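Local atomic coordinates of SusD superfamily protein (Bacteroides fragilis, PDB entry 3L22), a protein that probably binds glycans at the cell surface as an outer-membrane SusD-type protein, and carries zinc ions in its crystal form. Residues L66-Y70 and N71-G75; Y244-Q247 and E248-F251; L278-T281 and K282-I285. One frame throughout, in Å; residues are numbered along the deposited sequence.

How the interactions relate
Along the chain the three local contacts come in numerical order, each closing before the next opens. Interactions 1 and 3 share a neighbourhood, with centres 18 Å apart and nearest atoms about 4 Å apart. Side chains of helix 67-70 pack on strand 56-58, the antiparallel partner of strand 277-279, from which interaction 3 departs. Residues of strand 406-409 also serve both: K408 meets Y70, and V409 receives a bond from S283. Interaction 2, at the start of strand 249-253, lies across the chain's centre from interaction 1, its centre 31 Å from that of interaction 1 and 27 Å from that of interaction 3. In these three places a short helix or strand is entered or left through a turn held by bonds of its own residues.

Interaction 1 of 3, residues L66-Y70 and N71-G75; sequences LFNTY and NMNVG
F67 and N71 meet across the last turn of the short helix 67-70, which closes in a Schellman motif, and their flat groups are set steeply against each other. The side-chain nitrogen of N71, ND2, lies over one face of the F67 ring, displaced toward its rim, with N71 ND2 3.1 Å from F67 CE2. Ring and amide planes stand 72° apart, so the two do not stack flat. F67 CG lies anti to the backbone N (chi1 -163°), beside the carbonyl carbon, and this places a ring face under N71 ND2.

A second pair of flat groups, the amides of N68 and N73, is almost perpendicular. N73 ND2 donates to N68 OD1 at 3.2 Å, approaching from above the plane of that carbonyl group, while the acceptor lies close to the plane of the N73 amide. The same N68 OD1 accepts from a water at 2.7 Å, and this water in turn takes a hydrogen bond from N71 ND2, so one oxygen connects both asparagines beyond the helix. The other end of the N68 amide is held by D78.

Backbone bonds define the motif itself. M72, a selenomethionine with positive phi, turns the chain back: its N reaches T69 O at 3.1 Å, and N73 N reaches N68 O at 2.8 Å, while N71 N still makes the regular helical bond to F67 O. The following loop then leads toward helix 79-103.

The side chains of T69 and V74 run alongside each other in the same direction. The T69 hydroxyl is bonded to E80 of that next helix, and V74 CG2 rests 3.5 Å from T69 OG1.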
ATOM      1  N   LEU A  66       4.158  16.310   5.787  1.00 15.09           N
ATOM      2  CA  LEU A  66       4.800  15.421   4.775  1.00 14.95           C
ATOM      3  C   LEU A  66       5.563  16.165   3.643  1.00 15.12           C
ATOM      4  O   LEU A  66       5.943  15.566   2.638  1.00 14.79           O
ATOM      5  CB  LEU A  66       3.793  14.384   4.212  1.00 13.42           C
ATOM      6  CG  LEU A  66       3.185  13.378   5.217  1.00 15.05           C
ATOM      7  CD1 LEU A  66       2.176  12.416   4.561  1.00 12.24           C
ATOM      8  CD2 LEU A  66       4.309  12.538   5.932  1.00 14.07           C
ATOM      9  N   PHE A  67       5.825  17.457   3.822  1.00 15.21           N
ATOM     10  CA  PHE A  67       6.521  18.197   2.792  1.00 15.86           C
ATOM     11  C   PHE A  67       7.876  17.612   2.442  1.00 15.44           C
ATOM     12  O   PHE A  67       8.228  17.570   1.270  1.00 15.24           O
ATOM     13  CB  PHE A  67       6.691  19.654   3.223  1.00 16.51           C
ATOM     14  CG  PHE A  67       7.022  20.590   2.124  1.00 17.95           C
ATOM     15  CD1 PHE A  67       6.173  20.736   1.031  1.00 21.18           C
ATOM     16  CD2 PHE A  67       8.150  21.403   2.216  1.00 21.34           C
ATOM     17  CE1 PHE A  67       6.463  21.668   0.013  1.00 22.67           C
ATOM     18  CE2 PHE A  67       8.449  22.339   1.214  1.00 22.99           C
ATOM     19  CZ  PHE A  67       7.605  22.463   0.106  1.00 23.63           C
ATOM     20  N   ASN A  68       8.630  17.172   3.443  1.00 14.85           N
ATOM     21  CA  ASN A  68       9.927  16.542   3.182  1.00 15.17           C
ATOM     22  C   ASN A  68       9.822  15.194   2.453  1.00 14.31           C
ATOM     23  O   ASN A  68      10.732  14.833   1.701  1.00 15.03           O
ATOM     24  CB  ASN A  68      10.757  16.360   4.459  1.00 14.85           C
ATOM     25  CG  ASN A  68      11.734  17.499   4.704  1.00 17.97           C
ATOM     26  OD1 ASN A  68      11.973  18.348   3.839  1.00 20.97           O
ATOM     27  ND2 ASN A  68      12.321  17.514   5.899  1.00 18.09           N
ATOM     28  N   THR A  69       8.728  14.469   2.652  1.00 14.20           N
ATOM     29  CA  THR A  69       8.514  13.250   1.888  1.00 13.58           C
ATOM     30  C   THR A  69       8.306  13.581   0.430  1.00 13.73           C
ATOM     31  O   THR A  69       8.936  12.967  -0.437  1.00 13.62           O
ATOM     32  CB  THR A  69       7.334  12.434   2.410  1.00 14.46           C
ATOM     33  OG1 THR A  69       7.635  12.018   3.734  1.00 13.36           O
ATOM     34  CG2 THR A  69       7.083  11.198   1.494  1.00 10.81           C
ATOM     35  N   TYR A  70       7.446  14.563   0.150  1.00 13.33           N
ATOM     36  CA  TYR A  70       7.153  14.952  -1.231  1.00 13.11           C
ATOM     37  C   TYR A  70       8.411  15.417  -1.969  1.00 13.87           C
ATOM     38  O   TYR A  70       8.648  15.053  -3.119  1.00 13.35           O
ATOM     39  CB  TYR A  70       6.092  16.059  -1.317  1.00 12.88           C
ATOM     40  CG  TYR A  70       5.886  16.469  -2.787  1.00 13.34           C
ATOM     41  CD1 TYR A  70       5.176  15.639  -3.670  1.00 13.96           C
ATOM     42  CD2 TYR A  70       6.429  17.653  -3.296  1.00 14.27           C
ATOM     43  CE1 TYR A  70       5.038  15.967  -5.025  1.00 13.08           C
ATOM     44  CE2 TYR A  70       6.283  18.001  -4.650  1.00 14.24           C
ATOM     45  CZ  TYR A  70       5.594  17.152  -5.508  1.00 14.51           C
ATOM     46  OH  TYR A  70       5.454  17.487  -6.834  1.00 13.85           O
ATOM     47  N   ASN A  71       9.200  16.226  -1.272  1.00 14.67           N
ATOM     48  CA  ASN A  71      10.440  16.779  -1.805  1.00 14.97           C
ATOM     49  C   ASN A  71      11.618  15.819  -1.790  1.00 14.77           C
ATOM     50  O   ASN A  71      12.729  16.199  -2.162  1.00 15.28           O
ATOM     51  CB  ASN A  71      10.792  18.041  -1.028  1.00 15.43           C
ATOM     52  CG  ASN A  71       9.926  19.212  -1.391  1.00 17.52           C
ATOM     53  OD1 ASN A  71       9.362  19.289  -2.489  1.00 19.62           O
ATOM     54  ND2 ASN A  71       9.858  20.183  -0.477  1.00 23.96           N
HETATM   55  N   MSE A  72      11.392  14.576  -1.388  1.00 15.02           N
HETATM   56  CA  MSE A  72      12.448  13.551  -1.425  1.00 15.51           C
HETATM   57  C   MSE A  72      13.632  14.023  -0.581  1.00 15.75           C
HETATM   58  O   MSE A  72      14.785  13.962  -0.998  1.00 15.29           O
HETATM   59  CB  MSE A  72      12.882  13.213  -2.860  1.00 15.63           C
HETATM   60  CG  MSE A  72      11.757  12.884  -3.782  1.00 16.13           C
HETATM   61 SE   MSE A  72      10.709  11.326  -3.254  0.75 18.06          SE
HETATM   62  CE  MSE A  72      12.006   9.934  -3.654  1.00 14.04           C
ATOM     63  N   ASN A  73      13.316  14.462   0.636  1.00 15.68           N
ATOM     64  CA  ASN A  73      14.291  15.089   1.491  1.00 16.73           C
ATOM     65  C   ASN A  73      14.208  14.575   2.927  1.00 16.42           C
ATOM     66  O   ASN A  73      14.569  15.285   3.835  1.00 18.04           O
ATOM     67  CB  ASN A  73      14.098  16.608   1.457  1.00 15.41           C
ATOM     68  CG  ASN A  73      15.292  17.368   2.008  1.00 17.95           C
ATOM     69  OD1 ASN A  73      16.431  17.040   1.702  1.00 21.60           O
ATOM     70  ND2 ASN A  73      15.035  18.382   2.830  1.00 15.55           N
ATOM     71  N   VAL A  74      13.770  13.339   3.123  1.00 16.54           N
ATOM     72  CA  VAL A  74      13.547  12.820   4.472  1.00 16.18           C
ATOM     73  C   VAL A  74      14.878  12.400   5.089  1.00 16.25           C
ATOM     74  O   VAL A  74      15.679  11.685   4.440  1.00 15.89           O
ATOM     75  CB  VAL A  74      12.550  11.641   4.501  1.00 17.19           C
ATOM     76  CG1 VAL A  74      12.594  10.964   5.860  1.00 14.21           C
ATOM     77  CG2 VAL A  74      11.138  12.157   4.173  1.00 16.08           C
ATOM     78  N   GLY A  75      15.114  12.890   6.315  1.00 15.14           N
ATOM     79  CA  GLY A  75      16.328  12.625   7.087  1.00 15.59           C
ATOM     80  C   GLY A  75      16.057  11.755   8.307  1.00 15.08           C
ATOM     81  O   GLY A  75      14.947  11.252   8.496  1.00 14.26           O
TER
HETATM   82  O   HOH W   1      11.520  20.097   1.895  1.00 22.59           O

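Interaction 2 of 3, residues Y244-Q247 and E248-F251; sequences YFSQ and ESIF
S246 and S249 bracket a type I beta turn that leads into strand 249-253, and each serine supplies a side-chain oxygen to a backbone N-H of the other half of the turn. The backbone bond that closes the turn, S249 N to S246 O, measures 3.1 Å; its donor stands well above the plane of the carbonyl group.

Two side-chain-to-backbone bonds reinforce it. S246 OG accepts from E248 N at 3.0 Å, which makes an ST turn inside the beta turn; with chi1 at 72° the hydroxyl sits between its own N and carbonyl carbon, within reach of E248 N. From the other end, S249 OG, placed beside its own backbone N (chi1 -55°), accepts from S246 N at 2.9 Å with an N-H...O angle of 161°. S249 OG also touches CA and CB of F245, whose ring meets that of W321.

Charge enters through E248, whose side chain is extended beyond CG. Its carboxylate forms salt bridges with R326 and R358 and accepts from the backbone N of A328, tying the turn to the end of strand 322-326 and the start of helix 327-339.

Water completes the arrangement. One molecule donates to both S246 O and S249 O, bridging the two carbonyl oxygens. A second lies 2.6 Å from S246 OG and donates to E248 OE1 at 2.8 Å.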
ATOM      1  N   TYR A 244     -18.589   1.928   2.742  1.00 11.36           N
ATOM      2  CA  TYR A 244     -17.159   2.066   2.503  1.00 11.94           C
ATOM      3  C   TYR A 244     -16.494   0.831   1.907  1.00 12.13           C
ATOM      4  O   TYR A 244     -15.272   0.701   1.967  1.00 13.59           O
ATOM      5  CB  TYR A 244     -16.388   2.601   3.724  1.00 11.45           C
ATOM      6  CG  TYR A 244     -16.987   3.861   4.320  1.00 10.13           C
ATOM      7  CD1 TYR A 244     -16.852   5.095   3.692  1.00  9.06           C
ATOM      8  CD2 TYR A 244     -17.741   3.808   5.484  1.00 11.01           C
ATOM      9  CE1 TYR A 244     -17.435   6.235   4.222  1.00 11.39           C
ATOM     10  CE2 TYR A 244     -18.303   4.943   6.026  1.00 10.79           C
ATOM     11  CZ  TYR A 244     -18.145   6.158   5.397  1.00 12.65           C
ATOM     12  OH  TYR A 244     -18.709   7.287   5.961  1.00 14.27           O
ATOM     13  N   PHE A 245     -17.282  -0.061   1.322  1.00 12.66           N
ATOM     14  CA  PHE A 245     -16.746  -1.189   0.567  1.00 12.20           C
ATOM     15  C   PHE A 245     -17.799  -1.616  -0.442  1.00 12.80           C
ATOM     16  O   PHE A 245     -18.969  -1.286  -0.294  1.00 12.66           O
ATOM     17  CB  PHE A 245     -16.355  -2.378   1.484  1.00 12.48           C
ATOM     18  CG  PHE A 245     -17.496  -2.966   2.291  1.00 10.95           C
ATOM     19  CD1 PHE A 245     -17.848  -2.429   3.524  1.00 12.22           C
ATOM     20  CD2 PHE A 245     -18.214  -4.056   1.817  1.00 12.40           C
ATOM     21  CE1 PHE A 245     -18.883  -2.960   4.265  1.00 10.16           C
ATOM     22  CE2 PHE A 245     -19.236  -4.617   2.559  1.00  9.21           C
ATOM     23  CZ  PHE A 245     -19.600  -4.053   3.764  1.00 10.60           C
ATOM     24  N   SER A 246     -17.362  -2.363  -1.443  1.00 12.34           N
ATOM     25  CA  SER A 246     -18.204  -2.818  -2.510  1.00 13.07           C
ATOM     26  C   SER A 246     -17.754  -4.232  -2.873  1.00 13.67           C
ATOM     27  O   SER A 246     -16.826  -4.778  -2.260  1.00 13.13           O
ATOM     28  CB  SER A 246     -18.051  -1.909  -3.733  1.00 13.53           C
ATOM     29  OG  SER A 246     -16.777  -2.108  -4.378  1.00 12.41           O
ATOM     30  N   GLN A 247     -18.360  -4.798  -3.911  1.00 14.39           N
ATOM     31  CA  GLN A 247     -17.890  -6.053  -4.496  1.00 15.44           C
ATOM     32  C   GLN A 247     -16.485  -5.990  -5.138  1.00 15.20           C
ATOM     33  O   GLN A 247     -15.968  -7.037  -5.549  1.00 13.78           O
ATOM     34  CB  GLN A 247     -18.882  -6.548  -5.535  1.00 16.90           C
ATOM     35  CG  GLN A 247     -20.154  -7.047  -4.809  1.00 24.45           C
ATOM     36  CD  GLN A 247     -21.202  -7.541  -5.727  1.00 31.14           C
ATOM     37  OE1 GLN A 247     -21.111  -7.347  -6.937  1.00 38.94           O
ATOM     38  NE2 GLN A 247     -22.228  -8.162  -5.172  1.00 31.19           N
ATOM     39  N   GLU A 248     -15.909  -4.792  -5.249  1.00 13.91           N
ATOM     40  CA  GLU A 248     -14.520  -4.610  -5.686  1.00 13.50           C
ATOM     41  C   GLU A 248     -13.490  -4.715  -4.551  1.00 13.38           C
ATOM     42  O   GLU A 248     -12.299  -4.927  -4.814  1.00 12.83           O
ATOM     43  CB  GLU A 248     -14.377  -3.263  -6.388  1.00 14.01           C
ATOM     44  CG  GLU A 248     -13.177  -3.162  -7.268  1.00 14.09           C
ATOM     45  CD  GLU A 248     -12.922  -1.778  -7.854  1.00 16.28           C
ATOM     46  OE1 GLU A 248     -13.876  -0.972  -7.952  1.00 14.69           O
ATOM     47  OE2 GLU A 248     -11.739  -1.523  -8.243  1.00 14.57           O
ATOM     48  N   SER A 249     -13.942  -4.594  -3.301  1.00 12.22           N
ATOM     49  CA  SER A 249     -13.051  -4.375  -2.173  1.00 12.11           C
ATOM     50  C   SER A 249     -12.482  -5.680  -1.677  1.00 11.79           C
ATOM     51  O   SER A 249     -13.229  -6.572  -1.292  1.00 12.41           O
ATOM     52  CB  SER A 249     -13.827  -3.696  -1.034  1.00 12.72           C
ATOM     53  OG  SER A 249     -14.432  -2.506  -1.486  1.00 10.64           O
ATOM     54  N   ILE A 250     -11.163  -5.801  -1.685  1.00 12.01           N
ATOM     55  CA  ILE A 250     -10.512  -7.009  -1.203  1.00 12.03           C
ATOM     56  C   ILE A 250     -10.103  -6.815   0.238  1.00 11.92           C
ATOM     57  O   ILE A 250     -10.467  -7.614   1.110  1.00 12.61           O
ATOM     58  CB  ILE A 250      -9.310  -7.412  -2.091  1.00 12.07           C
ATOM     59  CG1 ILE A 250      -9.783  -7.683  -3.536  1.00 12.45           C
ATOM     60  CG2 ILE A 250      -8.617  -8.640  -1.463  1.00 10.64           C
ATOM     61  CD1 ILE A 250      -8.703  -7.663  -4.612  1.00 11.10           C
ATOM     62  N   PHE A 251      -9.309  -5.788   0.507  1.00 11.95           N
ATOM     63  CA  PHE A 251      -8.838  -5.537   1.877  1.00 11.68           C
ATOM     64  C   PHE A 251      -8.711  -4.029   2.119  1.00 12.54           C
ATOM     65  O   PHE A 251      -8.105  -3.320   1.292  1.00 13.53           O
ATOM     66  CB  PHE A 251      -7.486  -6.246   2.129  1.00 12.10           C
ATOM     67  CG  PHE A 251      -6.947  -6.042   3.516  1.00 11.21           C
ATOM     68  CD1 PHE A 251      -7.595  -6.600   4.611  1.00 13.01           C
ATOM     69  CD2 PHE A 251      -5.794  -5.275   3.741  1.00 12.41           C
ATOM     70  CE1 PHE A 251      -7.142  -6.360   5.914  1.00 11.43           C
ATOM     71  CE2 PHE A 251      -5.311  -5.056   5.038  1.00 11.56           C
ATOM     72  CZ  PHE A 251      -5.983  -5.586   6.118  1.00 11.59           C
TER
HETATM   73  O   HOH W   2     -15.809  -7.148  -1.504  1.00 10.05           O
HETATM   74  O   HOH W   3     -16.172  -0.533  -6.373  1.00 16.25           O

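Interaction 3 of 3, residues L278-T281 and K282-I285; sequences LIDT and KSGI
D280 OD1 is gripped by two backbone N-H groups at once: S283 N at 3.0 Å and, by a weak, bent bond, K282 N at 3.1 Å. Together with the bond from G284 N to D280 O, also 3.0 Å, these make an Asx motif, in which one aspartate uses its side-chain and its main-chain oxygen to fold the next four residues back over itself. The weak bond to K282 is that of an Asx turn.

The carboxylate reaches these donors because CG of D280 lies anti to the backbone N (chi1 -170°), beside the carbonyl carbon, which brings OD1 within bonding distance of S283 N. S283 N does not approach in the plane of the carboxylate but from above it, 48° out. G284 N likewise comes to D280 O from above the plane of that carbonyl. At the head of the bend D280 is also the centre of an inverse gamma turn, closed by a weak bond from T281 N to I279 O, just where strand 277-279 ends.

Other polar side chains of the bend bond to residues outside it. The T281 hydroxyl is bonded to D307 and the S283 hydroxyl to the backbone oxygen of V409, while the long side chain of K282 forms a long, weak ion pair with E411. Beyond the bend, I285 N bonds to D55, next to strand 56-58.

With OD1 facing two N-H groups, one of them weakly, in a buried setting, the D280 carboxylate is probably stabilised in its charged form, and its negative charge in turn would favour the tight path of residues 282-284.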
ATOM      1  N   LEU A 278      -2.691  18.570  -3.625  1.00 13.29           N
ATOM      2  CA  LEU A 278      -3.474  18.829  -4.827  1.00 13.01           C
ATOM      3  C   LEU A 278      -3.100  17.773  -5.864  1.00 13.06           C
ATOM      4  O   LEU A 278      -2.054  17.104  -5.770  1.00 11.46           O
ATOM      5  CB  LEU A 278      -3.181  20.226  -5.367  1.00 13.41           C
ATOM      6  CG  LEU A 278      -3.525  21.461  -4.519  1.00 14.02           C
ATOM      7  CD1 LEU A 278      -2.951  22.772  -5.180  1.00 11.07           C
ATOM      8  CD2 LEU A 278      -5.093  21.529  -4.334  1.00 11.46           C
ATOM      9  N   ILE A 279      -3.956  17.628  -6.861  1.00 13.17           N
ATOM     10  CA  ILE A 279      -3.640  16.854  -8.046  1.00 13.23           C
ATOM     11  C   ILE A 279      -2.525  17.594  -8.794  1.00 14.23           C
ATOM     12  O   ILE A 279      -2.607  18.819  -8.947  1.00 14.13           O
ATOM     13  CB  ILE A 279      -4.832  16.749  -8.985  1.00 13.15           C
ATOM     14  CG1 ILE A 279      -6.021  16.044  -8.298  1.00 13.39           C
ATOM     15  CG2 ILE A 279      -4.412  16.009 -10.314  1.00 11.92           C
ATOM     16  CD1 ILE A 279      -7.308  16.171  -9.080  1.00  8.99           C
ATOM     17  N   ASP A 280      -1.484  16.873  -9.238  1.00 14.64           N
ATOM     18  CA  ASP A 280      -0.463  17.461 -10.137  1.00 14.62           C
ATOM     19  C   ASP A 280      -0.989  17.516 -11.560  1.00 14.44           C
ATOM     20  O   ASP A 280      -0.777  16.585 -12.372  1.00 14.35           O
ATOM     21  CB  ASP A 280       0.863  16.697 -10.090  1.00 14.77           C
ATOM     22  CG  ASP A 280       1.989  17.429 -10.825  1.00 16.94           C
ATOM     23  OD1 ASP A 280       1.712  18.308 -11.679  1.00 15.51           O
ATOM     24  OD2 ASP A 280       3.160  17.136 -10.506  1.00 19.11           O
ATOM     25  N   THR A 281      -1.653  18.620 -11.878  1.00 14.70           N
ATOM     26  CA  THR A 281      -2.223  18.784 -13.205  1.00 15.11           C
ATOM     27  C   THR A 281      -1.209  19.393 -14.191  1.00 15.78           C
ATOM     28  O   THR A 281      -1.471  19.412 -15.362  1.00 15.92           O
ATOM     29  CB  THR A 281      -3.470  19.645 -13.185  1.00 15.71           C
ATOM     30  OG1 THR A 281      -3.132  20.898 -12.588  1.00 15.98           O
ATOM     31  CG2 THR A 281      -4.598  18.951 -12.406  1.00 13.06           C
ATOM     32  N   LYS A 282      -0.059  19.888 -13.734  1.00 15.85           N
ATOM     33  CA  LYS A 282       0.960  20.386 -14.674  1.00 15.37           C
ATOM     34  C   LYS A 282       1.711  19.237 -15.365  1.00 14.45           C
ATOM     35  O   LYS A 282       1.981  19.305 -16.539  1.00 13.80           O
ATOM     36  CB  LYS A 282       1.964  21.287 -13.934  1.00 16.50           C
ATOM     37  CG  LYS A 282       3.087  21.854 -14.836  1.00 17.91           C
ATOM     38  CD  LYS A 282       4.220  22.530 -14.059  1.00 21.21           C
ATOM     39  CE  LYS A 282       5.465  22.856 -14.983  1.00 22.91           C
ATOM     40  NZ  LYS A 282       5.316  23.756 -16.194  1.00 21.37           N
ATOM     41  N   SER A 283       2.054  18.196 -14.617  1.00 14.14           N
ATOM     42  CA  SER A 283       2.994  17.176 -15.052  1.00 14.64           C
ATOM     43  C   SER A 283       2.670  15.736 -14.681  1.00 15.00           C
ATOM     44  O   SER A 283       3.393  14.837 -15.118  1.00 15.19           O
ATOM     45  CB  SER A 283       4.369  17.481 -14.418  1.00 15.48           C
ATOM     46  OG  SER A 283       4.846  18.750 -14.817  1.00 15.58           O
ATOM     47  N   GLY A 284       1.661  15.499 -13.836  1.00 14.91           N
ATOM     48  CA  GLY A 284       1.313  14.154 -13.394  1.00 14.63           C
ATOM     49  C   GLY A 284       0.324  13.494 -14.347  1.00 14.40           C
ATOM     50  O   GLY A 284       0.067  14.003 -15.420  1.00 15.45           O
ATOM     51  N   ILE A 285      -0.243  12.373 -13.928  1.00 14.07           N
ATOM     52  CA  ILE A 285      -1.116  11.569 -14.767  1.00 13.30           C
ATOM     53  C   ILE A 285      -2.277  12.372 -15.346  1.00 14.34           C
ATOM     54  O   ILE A 285      -2.618  12.229 -16.526  1.00 14.67           O
ATOM     55  CB  ILE A 285      -1.620  10.292 -14.031  1.00 13.22           C
ATOM     56  CG1 ILE A 285      -2.369   9.341 -15.005  1.00 11.85           C
ATOM     57  CG2 ILE A 285      -2.514  10.614 -12.828  1.00 12.44           C
ATOM     58  CD1 ILE A 285      -1.552   8.934 -16.239  1.00  9.45           C
TER